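Local structure of acyl-CoA hydrolase (Bacillus cereus, 1Y7U) at residues N16-V20 / I52-H57; C62-D68 / S118-A124; Y84-V88 / E97-K101; F87-T91 / S147-V152. The protein probably hydrolyses the thioester bond of long-chain fatty acyl-CoAs, and binds coenzyme A and calcium ions. The contacts are given in a common frame with arbitrary orientation. Numbering follows the deposited sequence.

All four contacts belong to one hotdog fold, an antiparallel sheet wrapped on the central helix 39-58. Contact 1 sets that helix against the loop entering strand 20-25; it adjoins contact 3 (centres 9 Å apart) through Val20 N to Ser86 O at 2.8 Å and the salt bridge from Arg19 NE to Glu85 OE1 at 2.8 Å. Contact 3 continues across the sheet into contact 2, which holds coenzyme A; Val120 N lies 2.7 Å from Val98 O. Contact 4 shares Phe87 and Val88 with contact 3 and packs helix 142-170 on the sheet's other face; Phe119 CE2 of contact 2 approaches Ile89 CD1 to 3.1 Å, and Trp90's nearest side-chain atom is about 5 Å from coenzyme A.

Contact 1: residues N16-V20 / I52-H57; sequences NESRV and ISASRH
In this hotdog fold the central helix 39-58 is tied to the loop leading into strand 20-25, outermost in the sheet of this chain. Residues 16-17 are 3-10, Arg19 is extended (phi/psi -61/140), and Val20 opens the strand; 52-57 is regular helix. The closest CA atoms are those of Ser18 and Ser53, 4.8 Å apart. Val20, Ser18 and Arg56 bury the most area. Val20 (chi1 t) sends CG2 to 3.6 Å from Ile52 CG2, an apolar contact, and 3.3 Å from Ser53 OG. Ser18 directs CB at the helix, 3.9 Å from His57 CB, while Ser53 OG donates to Ser18 O at 2.8 Å; Ser18 OG also bonds Ala15 O. Arg56, extended from chi2 onward, runs along the loop so that NH1 makes a weak hydrogen bond to Arg19 O (3.0 Å, 123°); its NH2 pairs with Glu105 of the second subunit, placing this contact at an interface. His57 NE2 bonds Pro135 O, and a water bridges Ser18 OG (2.9 Å) and His57 ND1 (2.6 Å).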
loop_
_atom_site.group_PDB
_atom_site.type_symbol
_atom_site.label_atom_id
_atom_site.label_comp_id
_atom_site.label_asym_id
_atom_site.label_seq_id
_atom_site.Cartn_x
_atom_site.Cartn_y
_atom_site.Cartn_z
ATOM N N ASN A 16 -12.829 -2.486 29.586
ATOM C CA ASN A 16 -13.633 -2.002 28.472
ATOM C C ASN A 16 -13.315 -0.567 28.042
ATOM O O ASN A 16 -13.721 -0.135 26.962
ATOM C CB ASN A 16 -15.116 -2.147 28.821
ATOM C CG ASN A 16 -16.026 -1.722 27.691
ATOM O OD1 ASN A 16 -16.601 -0.634 27.727
ATOM N ND2 ASN A 16 -16.159 -2.573 26.674
ATOM N N GLU A 17 -12.583 0.163 28.879
ATOM C CA GLU A 17 -12.194 1.540 28.572
ATOM C C GLU A 17 -11.248 1.508 27.383
ATOM O O GLU A 17 -11.148 2.476 26.642
ATOM C CB GLU A 17 -11.422 2.176 29.731
ATOM C CG GLU A 17 -12.038 2.054 31.107
ATOM C CD GLU A 17 -12.905 3.229 31.475
ATOM O OE1 GLU A 17 -13.201 3.373 32.683
ATOM O OE2 GLU A 17 -13.289 3.996 30.565
ATOM N N SER A 18 -10.546 0.389 27.218
ATOM C CA SER A 18 -9.569 0.255 26.146
ATOM C C SER A 18 -9.931 -0.724 25.045
ATOM O O SER A 18 -9.103 -1.029 24.193
ATOM C CB SER A 18 -8.222 -0.156 26.731
ATOM O OG SER A 18 -8.330 -1.425 27.344
ATOM N N ARG A 19 -11.159 -1.221 25.055
ATOM C CA ARG A 19 -11.579 -2.174 24.037
ATOM C C ARG A 19 -11.492 -1.531 22.639
ATOM O O ARG A 19 -11.809 -0.354 22.463
ATOM C CB ARG A 19 -13.001 -2.667 24.358
ATOM C CG ARG A 19 -13.493 -3.799 23.486
ATOM C CD ARG A 19 -14.723 -4.495 24.076
ATOM N NE ARG A 19 -14.371 -5.667 24.884
ATOM C CZ ARG A 19 -14.167 -5.666 26.205
ATOM N NH1 ARG A 19 -14.284 -4.546 26.907
ATOM N NH2 ARG A 19 -13.829 -6.791 26.828
ATOM N N VAL A 20 -11.031 -2.308 21.658
ATOM C CA VAL A 20 -10.887 -1.841 20.280
ATOM C C VAL A 20 -11.399 -2.896 19.296
ATOM O O VAL A 20 -10.954 -4.045 19.323
ATOM C CB VAL A 20 -9.409 -1.563 19.937
ATOM C CG1 VAL A 20 -9.269 -1.261 18.464
ATOM C CG2 VAL A 20 -8.887 -0.403 20.748
ATOM N N ILE A 52 -3.447 0.342 19.882
ATOM C CA ILE A 52 -4.472 1.358 20.062
ATOM C C ILE A 52 -5.055 1.196 21.458
ATOM O O ILE A 52 -5.283 2.182 22.153
ATOM C CB ILE A 52 -5.592 1.235 19.006
ATOM C CG1 ILE A 52 -5.033 1.570 17.619
ATOM C CG2 ILE A 52 -6.743 2.169 19.348
ATOM C CD1 ILE A 52 -6.021 1.402 16.497
ATOM N N SER A 53 -5.288 -0.046 21.872
ATOM C CA SER A 53 -5.817 -0.304 23.208
ATOM C C SER A 53 -4.815 0.226 24.226
ATOM O O SER A 53 -5.181 0.855 25.211
ATOM C CB SER A 53 -6.018 -1.804 23.443
ATOM O OG SER A 53 -7.132 -2.308 22.724
ATOM N N ALA A 54 -3.542 -0.032 23.979
ATOM C CA ALA A 54 -2.505 0.420 24.878
ATOM C C ALA A 54 -2.565 1.930 25.080
ATOM O O ALA A 54 -2.521 2.403 26.208
ATOM C CB ALA A 54 -1.141 0.016 24.343
ATOM N N SER A 55 -2.676 2.697 24.003
ATOM C CA SER A 55 -2.710 4.142 24.157
ATOM C C SER A 55 -4.037 4.669 24.699
ATOM O O SER A 55 -4.068 5.708 25.355
ATOM C CB SER A 55 -2.358 4.822 22.842
ATOM O OG SER A 55 -3.168 4.332 21.806
ATOM N N ARG A 56 -5.134 3.970 24.438
ATOM C CA ARG A 56 -6.412 4.421 24.971
ATOM C C ARG A 56 -6.384 4.327 26.495
ATOM O O ARG A 56 -6.848 5.223 27.199
ATOM C CB ARG A 56 -7.563 3.576 24.429
ATOM C CG ARG A 56 -8.207 4.165 23.204
ATOM C CD ARG A 56 -9.422 3.376 22.767
ATOM N NE ARG A 56 -10.064 4.028 21.630
ATOM C CZ ARG A 56 -11.024 3.488 20.882
ATOM N NH1 ARG A 56 -11.470 2.264 21.143
ATOM N NH2 ARG A 56 -11.537 4.177 19.868
ATOM N N HIS A 57 -5.823 3.236 26.999
ATOM C CA HIS A 57 -5.741 3.004 28.433
ATOM C C HIS A 57 -4.735 3.939 29.076
ATOM O O HIS A 57 -5.047 4.632 30.039
ATOM C CB HIS A 57 -5.331 1.552 28.696
ATOM C CG HIS A 57 -5.179 1.205 30.148
ATOM N ND1 HIS A 57 -6.174 0.584 30.874
ATOM C CD2 HIS A 57 -4.131 1.355 30.996
ATOM C CE1 HIS A 57 -5.744 0.362 32.104
ATOM N NE2 HIS A 57 -4.507 0.820 32.204
HETATM O O HOH W 1 -8.493 -0.264 30.000
#

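Contact 2: residues C62-D68 / S118-A124; sequences CVTASMD and SFVTFVA. With COA (coenzyme A), chain F.
A classic beta bulge interrupts this antiparallel pair of hotdog-sheet strands: Ala65 and Ser66 both face Thr121, with Ala65 N at 2.7 Å and Ser66 N at 3.3 Å from Thr121 O. Ala65 takes phi/psi -87/-38, whereas the other strand residues are extended. Before the bulge Cys62 pairs with Ala124, Val63 with Val123 and Thr64 with Phe122; beyond it, shifted by one, Ser66 pairs with Thr121 and Met67 with Val120. The short axes approach to 4.4 Å at 142°. Val63 and Val123 exchange backbone bonds (Val63 N to Val123 O 3.2 Å, Val123 N to Val63 O 2.9 Å); Thr121 N reaches Ser66 O at 3.0 Å and Asp68 N reaches Phe119 O at 3.0 Å.

Phe122 (chi1 m), Thr64 and selenomethionine Met67 lie on the face that packs on helix 39-58, Phe122 CE2 being 3.5 Å from Thr64 CB and Met67 SE 3.9 Å from Val120 CG2. Val63, Ser66, Thr121 and Val123 line the coenzyme A pocket on the other face, which Asp71 of the third subunit helps complete. Val63 CG1 touches COA C6P at 3.3 Å, and COA N4P donates to Thr64 O at 3.2 Å.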
loop_
_atom_site.group_PDB
_atom_site.type_symbol
_atom_site.label_atom_id
_atom_site.label_comp_id
_atom_site.label_asym_id
_atom_site.label_seq_id
_atom_site.Cartn_x
_atom_site.Cartn_y
_atom_site.Cartn_z
ATOM N N CYS A 62 2.743 4.559 23.333
ATOM C CA CYS A 62 3.284 3.248 23.661
ATOM C C CYS A 62 4.146 2.579 22.609
ATOM O O CYS A 62 4.144 2.948 21.439
ATOM C CB CYS A 62 2.153 2.316 24.056
ATOM S SG CYS A 62 1.316 2.882 25.538
ATOM N N VAL A 63 4.879 1.574 23.064
ATOM C CA VAL A 63 5.794 0.796 22.239
ATOM C C VAL A 63 5.522 -0.686 22.518
ATOM O O VAL A 63 5.189 -1.062 23.640
ATOM C CB VAL A 63 7.242 1.139 22.624
ATOM C CG1 VAL A 63 7.990 -0.114 22.999
ATOM C CG2 VAL A 63 7.920 1.871 21.499
ATOM N N THR A 64 5.668 -1.538 21.518
ATOM C CA THR A 64 5.398 -2.950 21.750
ATOM C C THR A 64 6.633 -3.695 22.236
ATOM O O THR A 64 7.659 -3.729 21.563
ATOM C CB THR A 64 4.767 -3.635 20.483
ATOM O OG1 THR A 64 5.093 -5.029 20.473
ATOM C CG2 THR A 64 5.231 -2.980 19.213
ATOM N N ALA A 65 6.517 -4.271 23.431
ATOM C CA ALA A 65 7.611 -5.002 24.065
ATOM C C ALA A 65 7.684 -6.470 23.677
ATOM O O ALA A 65 8.772 -7.020 23.513
ATOM C CB ALA A 65 7.507 -4.882 25.580
ATOM N N SER A 66 6.538 -7.117 23.533
ATOM C CA SER A 66 6.575 -8.520 23.175
ATOM C C SER A 66 5.275 -9.055 22.609
ATOM O O SER A 66 4.213 -8.444 22.744
ATOM C CB SER A 66 6.966 -9.356 24.398
ATOM O OG SER A 66 5.949 -9.324 25.393
HETATM N N MSE A 67 5.381 -10.213 21.975
HETATM C CA MSE A 67 4.241 -10.907 21.404
HETATM C C MSE A 67 4.259 -12.293 22.033
HETATM O O MSE A 67 5.302 -12.956 22.051
HETATM C CB MSE A 67 4.403 -11.046 19.888
HETATM C CG MSE A 67 3.374 -10.300 19.060
HETATM SE SE MSE A 67 1.589 -11.046 19.076
HETATM C CE MSE A 67 0.808 -9.933 17.705
ATOM N N ASP A 68 3.124 -12.740 22.556
ATOM C CA ASP A 68 3.068 -14.079 23.141
ATOM C C ASP A 68 2.978 -15.060 21.967
ATOM O O ASP A 68 2.580 -14.671 20.873
ATOM C CB ASP A 68 1.832 -14.214 24.024
ATOM C CG ASP A 68 2.049 -15.167 25.173
ATOM O OD1 ASP A 68 2.419 -14.695 26.265
ATOM O OD2 ASP A 68 1.861 -16.383 24.981
ATOM N N SER A 118 -4.018 -14.002 21.493
ATOM C CA SER A 118 -2.684 -13.792 22.025
ATOM C C SER A 118 -2.663 -12.598 22.963
ATOM O O SER A 118 -3.675 -11.928 23.162
ATOM C CB SER A 118 -1.690 -13.575 20.881
ATOM O OG SER A 118 -0.353 -13.639 21.352
ATOM N N PHE A 119 -1.508 -12.353 23.559
ATOM C CA PHE A 119 -1.342 -11.226 24.454
ATOM C C PHE A 119 -0.159 -10.454 23.932
ATOM O O PHE A 119 0.877 -11.036 23.614
ATOM C CB PHE A 119 -1.056 -11.687 25.880
ATOM C CG PHE A 119 -2.174 -12.467 26.497
ATOM C CD1 PHE A 119 -2.384 -13.798 26.147
ATOM C CD2 PHE A 119 -3.024 -11.872 27.427
ATOM C CE1 PHE A 119 -3.433 -14.531 26.720
ATOM C CE2 PHE A 119 -4.065 -12.589 27.998
ATOM C CZ PHE A 119 -4.273 -13.918 27.649
ATOM N N VAL A 120 -0.317 -9.147 23.813
ATOM C CA VAL A 120 0.772 -8.324 23.329
ATOM C C VAL A 120 1.119 -7.408 24.486
ATOM O O VAL A 120 0.233 -6.833 25.116
ATOM C CB VAL A 120 0.351 -7.493 22.106
ATOM C CG1 VAL A 120 1.590 -6.914 21.428
ATOM C CG2 VAL A 120 -0.438 -8.352 21.132
ATOM N N THR A 121 2.404 -7.289 24.786
ATOM C CA THR A 121 2.825 -6.448 25.889
ATOM C C THR A 121 3.330 -5.106 25.379
ATOM O O THR A 121 4.164 -5.058 24.473
ATOM C CB THR A 121 3.946 -7.138 26.703
ATOM O OG1 THR A 121 3.492 -8.424 27.139
ATOM C CG2 THR A 121 4.323 -6.301 27.917
ATOM N N PHE A 122 2.817 -4.026 25.964
ATOM C CA PHE A 122 3.228 -2.675 25.591
ATOM C C PHE A 122 3.799 -1.922 26.793
ATOM O O PHE A 122 3.404 -2.164 27.932
ATOM C CB PHE A 122 2.041 -1.882 25.023
ATOM C CG PHE A 122 1.638 -2.287 23.629
ATOM C CD1 PHE A 122 0.765 -3.350 23.422
ATOM C CD2 PHE A 122 2.152 -1.618 22.522
ATOM C CE1 PHE A 122 0.410 -3.741 22.135
ATOM C CE2 PHE A 122 1.805 -1.998 21.236
ATOM C CZ PHE A 122 0.932 -3.062 21.039
ATOM N N VAL A 123 4.734 -1.013 26.535
ATOM C CA VAL A 123 5.337 -0.209 27.595
ATOM C C VAL A 123 5.143 1.265 27.273
ATOM O O VAL A 123 5.538 1.734 26.202
ATOM C CB VAL A 123 6.856 -0.461 27.727
ATOM C CG1 VAL A 123 7.462 0.532 28.717
ATOM C CG2 VAL A 123 7.110 -1.884 28.181
ATOM N N ALA A 124 4.539 1.995 28.203
ATOM C CA ALA A 124 4.302 3.420 28.003
ATOM C C ALA A 124 5.605 4.181 28.198
ATOM O O ALA A 124 6.309 3.981 29.184
ATOM C CB ALA A 124 3.246 3.915 28.982
HETATM N N1A COA F . 8.382 -8.671 27.510
HETATM C C2A COA F . 7.386 -8.203 28.295
HETATM N N3A COA F . 7.582 -7.093 29.056
HETATM C C4A COA F . 8.741 -6.469 29.034
HETATM C C5A COA F . 9.728 -6.904 28.224
HETATM C C6A COA F . 9.566 -8.025 27.437
HETATM N N6A COA F . 10.364 -8.315 26.411
HETATM N N7A COA F . 10.740 -6.098 28.406
HETATM C C8A COA F . 10.412 -5.165 29.264
HETATM N N9A COA F . 9.182 -5.387 29.689
HETATM C C1B COA F . 8.455 -4.489 30.592
HETATM C C2B COA F . 8.365 -4.945 32.026
HETATM O O2B COA F . 7.134 -5.597 32.168
HETATM C C3B COA F . 8.390 -3.686 32.862
HETATM O O3B COA F . 7.107 -3.616 33.336
HETATM P P3B COA F . 6.545 -3.007 34.609
HETATM O O7A COA F . 5.184 -2.891 34.380
HETATM O O8A COA F . 6.981 -1.761 35.055
HETATM O O9A COA F . 6.645 -3.902 35.654
HETATM C C4B COA F . 8.589 -2.629 31.814
HETATM O O4B COA F . 9.153 -3.299 30.744
HETATM C C5B COA F . 9.534 -1.534 32.185
HETATM O O5B COA F . 10.810 -1.857 31.702
HETATM P P1A COA F . 12.160 -1.195 32.229
HETATM O O1A COA F . 13.053 -2.181 32.844
HETATM O O2A COA F . 11.887 -0.162 33.224
HETATM O O3A COA F . 12.959 -0.630 30.982
HETATM P P2A COA F . 13.269 -1.305 29.580
HETATM O O4A COA F . 13.700 -2.707 29.669
HETATM O O5A COA F . 14.317 -0.503 29.002
HETATM O O6A COA F . 11.959 -1.181 28.696
HETATM C CBP COA F . 12.167 -2.056 26.406
HETATM C CCP COA F . 11.874 -0.874 27.321
HETATM C CDP COA F . 13.138 -3.044 27.000
HETATM C CEP COA F . 10.890 -2.800 26.116
HETATM C CAP COA F . 13.000 -1.561 25.223
HETATM O OAP COA F . 14.308 -2.075 25.275
HETATM C C9P COA F . 12.472 -1.162 23.886
HETATM O O9P COA F . 12.319 0.178 23.602
HETATM N N8P COA F . 12.169 -2.079 23.024
HETATM C C7P COA F . 11.082 -1.927 22.113
HETATM C C6P COA F . 10.906 -0.554 21.497
HETATM C C5P COA F . 10.251 -0.589 20.155
HETATM O O5P COA F . 10.451 0.328 19.331
HETATM N N4P COA F . 9.485 -1.619 19.915
HETATM C C3P COA F . 9.241 -2.051 18.589
HETATM C C2P COA F . 10.435 -2.817 18.102
HETATM S S1P COA F . 11.292 -1.936 16.844
HETATM O O HOH W 2 3.640 -10.753 25.550
#

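Contact 3: residues Y84-V88 / E97-K101; sequences YESFV and EVFVK
Two reciprocal pairs of backbone hydrogen bonds fix the register: Glu85 N to Lys101 O at 2.9 Å with Lys101 N to Glu85 O at 2.8 Å, and Phe87 N to Phe99 O at 3.2 Å with Phe99 N to Phe87 O at 2.9 Å. Beside the first pair, all-trans Lys101 and trans Glu85 run together, and Lys101 NZ meets Glu85 OE2 at 3.4 Å, a long salt bridge whose hydrogen bond is weak; Glu85 has a stronger partner in Arg19, and Lys101 NZ also bonds Thr173 O of the third subunit. Ser86-Val100 and Val88-Val98 are non-hydrogen-bonded pairs (CA-CA 4.4 and 4.2 Å). The strands run antiparallel at 163°, the short axes approaching to 4.5 Å, forming the beta hairpin 81-91/95-105 at the middle of the hotdog sheet. On the face bearing Glu85, Phe87 (chi1 p) leans toward Phe99 (chi1 t): the rings sit obliquely, planes at 46°, Phe87 CZ 3.7 Å from Phe99 CD2. The opposite face turns to helix 39-58, with Val88 CG2 4.0 Å from Val98 CG2.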
loop_
_atom_site.group_PDB
_atom_site.type_symbol
_atom_site.label_atom_id
_atom_site.label_comp_id
_atom_site.label_asym_id
_atom_site.label_seq_id
_atom_site.Cartn_x
_atom_site.Cartn_y
_atom_site.Cartn_z
ATOM N N TYR A 84 -10.967 -8.159 14.687
ATOM C CA TYR A 84 -10.054 -8.236 15.805
ATOM C C TYR A 84 -10.690 -7.521 16.976
ATOM O O TYR A 84 -11.439 -6.562 16.794
ATOM C CB TYR A 84 -8.731 -7.541 15.473
ATOM C CG TYR A 84 -8.077 -8.033 14.213
ATOM C CD1 TYR A 84 -8.545 -7.639 12.962
ATOM C CD2 TYR A 84 -7.023 -8.934 14.265
ATOM C CE1 TYR A 84 -7.989 -8.142 11.792
ATOM C CE2 TYR A 84 -6.452 -9.439 13.102
ATOM C CZ TYR A 84 -6.946 -9.041 11.869
ATOM O OH TYR A 84 -6.414 -9.568 10.722
ATOM N N GLU A 85 -10.420 -8.001 18.180
ATOM C CA GLU A 85 -10.932 -7.351 19.369
ATOM C C GLU A 85 -9.766 -7.352 20.324
ATOM O O GLU A 85 -9.037 -8.335 20.420
ATOM C CB GLU A 85 -12.104 -8.105 19.990
ATOM C CG GLU A 85 -12.616 -7.428 21.257
ATOM C CD GLU A 85 -13.769 -8.168 21.909
ATOM O OE1 GLU A 85 -14.168 -7.787 23.034
ATOM O OE2 GLU A 85 -14.279 -9.133 21.294
ATOM N N SER A 86 -9.574 -6.242 21.016
ATOM C CA SER A 86 -8.476 -6.162 21.946
ATOM C C SER A 86 -8.775 -5.206 23.092
ATOM O O SER A 86 -9.497 -4.214 22.933
ATOM C CB SER A 86 -7.206 -5.718 21.214
ATOM O OG SER A 86 -7.329 -4.392 20.715
ATOM N N PHE A 87 -8.232 -5.536 24.255
ATOM C CA PHE A 87 -8.373 -4.705 25.434
ATOM C C PHE A 87 -7.259 -5.065 26.394
ATOM O O PHE A 87 -6.694 -6.155 26.328
ATOM C CB PHE A 87 -9.738 -4.898 26.104
ATOM C CG PHE A 87 -10.159 -6.324 26.219
ATOM C CD1 PHE A 87 -10.905 -6.925 25.205
ATOM C CD2 PHE A 87 -9.784 -7.086 27.322
ATOM C CE1 PHE A 87 -11.266 -8.264 25.284
ATOM C CE2 PHE A 87 -10.141 -8.420 27.409
ATOM C CZ PHE A 87 -10.879 -9.013 26.391
ATOM N N VAL A 88 -6.924 -4.124 27.260
ATOM C CA VAL A 88 -5.888 -4.326 28.253
ATOM C C VAL A 88 -6.508 -5.149 29.379
ATOM O O VAL A 88 -7.637 -4.874 29.774
ATOM C CB VAL A 88 -5.449 -2.963 28.808
ATOM C CG1 VAL A 88 -4.382 -3.134 29.862
ATOM C CG2 VAL A 88 -4.956 -2.095 27.677
ATOM N N GLU A 97 -0.620 -5.653 29.465
ATOM C CA GLU A 97 -0.815 -6.772 28.562
ATOM C C GLU A 97 -2.151 -6.648 27.885
ATOM O O GLU A 97 -3.190 -6.549 28.536
ATOM C CB GLU A 97 -0.737 -8.099 29.290
ATOM C CG GLU A 97 0.668 -8.519 29.588
ATOM C CD GLU A 97 0.763 -9.999 29.794
ATOM O OE1 GLU A 97 0.759 -10.734 28.789
ATOM O OE2 GLU A 97 0.823 -10.435 30.961
ATOM N N VAL A 98 -2.115 -6.650 26.561
ATOM C CA VAL A 98 -3.320 -6.512 25.778
ATOM C C VAL A 98 -3.703 -7.840 25.163
ATOM O O VAL A 98 -2.902 -8.482 24.472
ATOM C CB VAL A 98 -3.122 -5.472 24.665
ATOM C CG1 VAL A 98 -4.431 -5.245 23.932
ATOM C CG2 VAL A 98 -2.596 -4.171 25.260
ATOM N N PHE A 99 -4.928 -8.260 25.441
ATOM C CA PHE A 99 -5.435 -9.506 24.893
ATOM C C PHE A 99 -5.977 -9.182 23.507
ATOM O O PHE A 99 -6.575 -8.120 23.292
ATOM C CB PHE A 99 -6.564 -10.059 25.761
ATOM C CG PHE A 99 -7.202 -11.287 25.201
ATOM C CD1 PHE A 99 -6.509 -12.496 25.175
ATOM C CD2 PHE A 99 -8.476 -11.230 24.631
ATOM C CE1 PHE A 99 -7.079 -13.639 24.584
ATOM C CE2 PHE A 99 -9.055 -12.364 24.038
ATOM C CZ PHE A 99 -8.352 -13.568 24.014
ATOM N N VAL A 100 -5.752 -10.083 22.560
ATOM C CA VAL A 100 -6.237 -9.871 21.210
ATOM C C VAL A 100 -6.927 -11.124 20.739
ATOM O O VAL A 100 -6.410 -12.231 20.874
ATOM C CB VAL A 100 -5.107 -9.536 20.241
ATOM C CG1 VAL A 100 -5.699 -9.134 18.902
ATOM C CG2 VAL A 100 -4.255 -8.413 20.805
ATOM N N LYS A 101 -8.096 -10.927 20.157
ATOM C CA LYS A 101 -8.929 -12.009 19.686
ATOM C C LYS A 101 -9.180 -11.836 18.183
ATOM O O LYS A 101 -9.533 -10.749 17.727
ATOM C CB LYS A 101 -10.204 -11.928 20.509
ATOM C CG LYS A 101 -11.340 -12.795 20.143
ATOM C CD LYS A 101 -12.461 -12.396 21.067
ATOM C CE LYS A 101 -13.788 -12.937 20.629
ATOM N NZ LYS A 101 -14.823 -12.449 21.575
#

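Contact 4: residues F87-T91 / S147-V152; sequences FVIWT and SHRIAV
Helix 142-170 crosses the end of strand 81-91 at an angle of 51°, the short axes approaching to 7.3 Å, and the nearest CA atoms are those of Ile89 and His148, 5.4 Å apart. The strand is bulged here: Ile89 and Trp90 both face Glu97 in a classic beta bulge, and Ile89 takes phi/psi -124/-32, so two consecutive side chains can meet the helix. The CA-to-CB bond of Ile89 points toward the helix. Its chi1 of 16° and chi2 of 149° lie between the usual wells and bring CD1 to 3.3 Å from Ala151 CB and 3.6 Å from Ser147 O. Trp90, with chi1 t and chi2 97°, leaves sideways; its CB lies 3.7 Å from Ala151 CB, and CD1 comes within 3.8 Å of Val152 CG2 (chi1 t), which sits at the edge of the indole. Ala151 CB thus touches both strand residues, its small methyl permitting the close approach. The His148 side chain turns toward the strand. Phe119 packs on Ile89 and Ala151, and Trp90 also touches Arg158, a coenzyme A-binding residue. The well-defined contacts are apolar: Ile89, Trp90, Ala151 and Val152 join helix 142-170 to the sheet of the hotdog fold.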
loop_
_atom_site.group_PDB
_atom_site.type_symbol
_atom_site.label_atom_id
_atom_site.label_comp_id
_atom_site.label_asym_id
_atom_site.label_seq_id
_atom_site.Cartn_x
_atom_site.Cartn_y
_atom_site.Cartn_z
ATOM N N PHE A 87 -8.232 -5.536 24.255
ATOM C CA PHE A 87 -8.373 -4.705 25.434
ATOM C C PHE A 87 -7.259 -5.065 26.394
ATOM O O PHE A 87 -6.694 -6.155 26.328
ATOM C CB PHE A 87 -9.738 -4.898 26.104
ATOM C CG PHE A 87 -10.159 -6.324 26.219
ATOM C CD1 PHE A 87 -10.905 -6.925 25.205
ATOM C CD2 PHE A 87 -9.784 -7.086 27.322
ATOM C CE1 PHE A 87 -11.266 -8.264 25.284
ATOM C CE2 PHE A 87 -10.141 -8.420 27.409
ATOM C CZ PHE A 87 -10.879 -9.013 26.391
ATOM N N VAL A 88 -6.924 -4.124 27.260
ATOM C CA VAL A 88 -5.888 -4.326 28.253
ATOM C C VAL A 88 -6.508 -5.149 29.379
ATOM O O VAL A 88 -7.637 -4.874 29.774
ATOM C CB VAL A 88 -5.449 -2.963 28.808
ATOM C CG1 VAL A 88 -4.382 -3.134 29.862
ATOM C CG2 VAL A 88 -4.956 -2.095 27.677
ATOM N N ILE A 89 -5.818 -6.171 29.877
ATOM C CA ILE A 89 -6.381 -6.937 30.986
ATOM C C ILE A 89 -5.460 -6.969 32.175
ATOM O O ILE A 89 -5.922 -7.038 33.306
ATOM C CB ILE A 89 -6.661 -8.404 30.673
ATOM C CG1 ILE A 89 -5.927 -8.799 29.407
ATOM C CG2 ILE A 89 -8.163 -8.667 30.684
ATOM C CD1 ILE A 89 -5.531 -10.223 29.413
ATOM N N TRP A 90 -4.159 -6.942 31.933
ATOM C CA TRP A 90 -3.208 -6.978 33.027
ATOM C C TRP A 90 -2.298 -5.774 32.926
ATOM O O TRP A 90 -1.935 -5.369 31.831
ATOM C CB TRP A 90 -2.383 -8.260 32.947
ATOM C CG TRP A 90 -1.311 -8.384 33.999
ATOM C CD1 TRP A 90 -1.397 -9.057 35.188
ATOM C CD2 TRP A 90 0.006 -7.824 33.952
ATOM N NE1 TRP A 90 -0.213 -8.952 35.875
ATOM C CE2 TRP A 90 0.664 -8.200 35.140
ATOM C CE3 TRP A 90 0.692 -7.040 33.019
ATOM C CZ2 TRP A 90 1.975 -7.819 35.422
ATOM C CZ3 TRP A 90 1.998 -6.661 33.300
ATOM C CH2 TRP A 90 2.624 -7.051 34.493
ATOM N N THR A 91 -1.938 -5.191 34.061
ATOM C CA THR A 91 -1.031 -4.052 34.046
ATOM C C THR A 91 0.051 -4.183 35.080
ATOM O O THR A 91 -0.168 -4.718 36.162
ATOM C CB THR A 91 -1.731 -2.699 34.304
ATOM O OG1 THR A 91 -2.662 -2.819 35.391
ATOM C CG2 THR A 91 -2.414 -2.217 33.048
ATOM N N SER A 147 -9.651 -14.137 31.671
ATOM C CA SER A 147 -8.576 -13.712 30.805
ATOM C C SER A 147 -7.506 -13.007 31.643
ATOM O O SER A 147 -6.315 -13.117 31.353
ATOM C CB SER A 147 -9.120 -12.818 29.673
ATOM O OG SER A 147 -9.585 -13.585 28.556
ATOM N N HIS A 148 -7.913 -12.317 32.705
ATOM C CA HIS A 148 -6.931 -11.635 33.550
ATOM C C HIS A 148 -6.087 -12.629 34.346
ATOM O O HIS A 148 -4.899 -12.389 34.596
ATOM C CB HIS A 148 -7.608 -10.652 34.508
ATOM C CG HIS A 148 -6.651 -9.982 35.443
ATOM N ND1 HIS A 148 -6.465 -10.395 36.745
ATOM C CD2 HIS A 148 -5.774 -8.970 35.246
ATOM C CE1 HIS A 148 -5.517 -9.668 37.308
ATOM N NE2 HIS A 148 -5.080 -8.795 36.418
ATOM N N ARG A 149 -6.701 -13.744 34.737
ATOM C CA ARG A 149 -6.004 -14.786 35.487
ATOM C C ARG A 149 -4.922 -15.356 34.577
ATOM O O ARG A 149 -3.761 -15.498 34.968
ATOM C CB ARG A 149 -6.981 -15.894 35.872
ATOM C CG ARG A 149 -6.864 -16.406 37.300
ATOM C CD ARG A 149 -5.652 -17.296 37.538
ATOM N NE ARG A 149 -4.636 -16.639 38.361
ATOM C CZ ARG A 149 -3.582 -17.252 38.900
ATOM N NH1 ARG A 149 -3.391 -18.550 38.717
ATOM N NH2 ARG A 149 -2.703 -16.561 39.617
ATOM N N ILE A 150 -5.316 -15.679 33.354
ATOM C CA ILE A 150 -4.387 -16.225 32.381
ATOM C C ILE A 150 -3.283 -15.224 32.101
ATOM O O ILE A 150 -2.110 -15.589 32.011
ATOM C CB ILE A 150 -5.104 -16.575 31.063
ATOM C CG1 ILE A 150 -6.106 -17.704 31.321
ATOM C CG2 ILE A 150 -4.087 -16.965 29.996
ATOM C CD1 ILE A 150 -6.864 -18.173 30.104
ATOM N N ALA A 151 -3.654 -13.956 31.966
ATOM C CA ALA A 151 -2.669 -12.915 31.704
ATOM C C ALA A 151 -1.670 -12.849 32.852
ATOM O O ALA A 151 -0.487 -12.608 32.638
ATOM C CB ALA A 151 -3.358 -11.582 31.534
ATOM N N VAL A 152 -2.153 -13.065 34.072
ATOM C CA VAL A 152 -1.297 -13.043 35.257
ATOM C C VAL A 152 -0.202 -14.105 35.145
ATOM O O VAL A 152 0.968 -13.843 35.453
ATOM C CB VAL A 152 -2.125 -13.302 36.552
ATOM C CG1 VAL A 152 -1.204 -13.526 37.729
ATOM C CG2 VAL A 152 -3.039 -12.113 36.836
#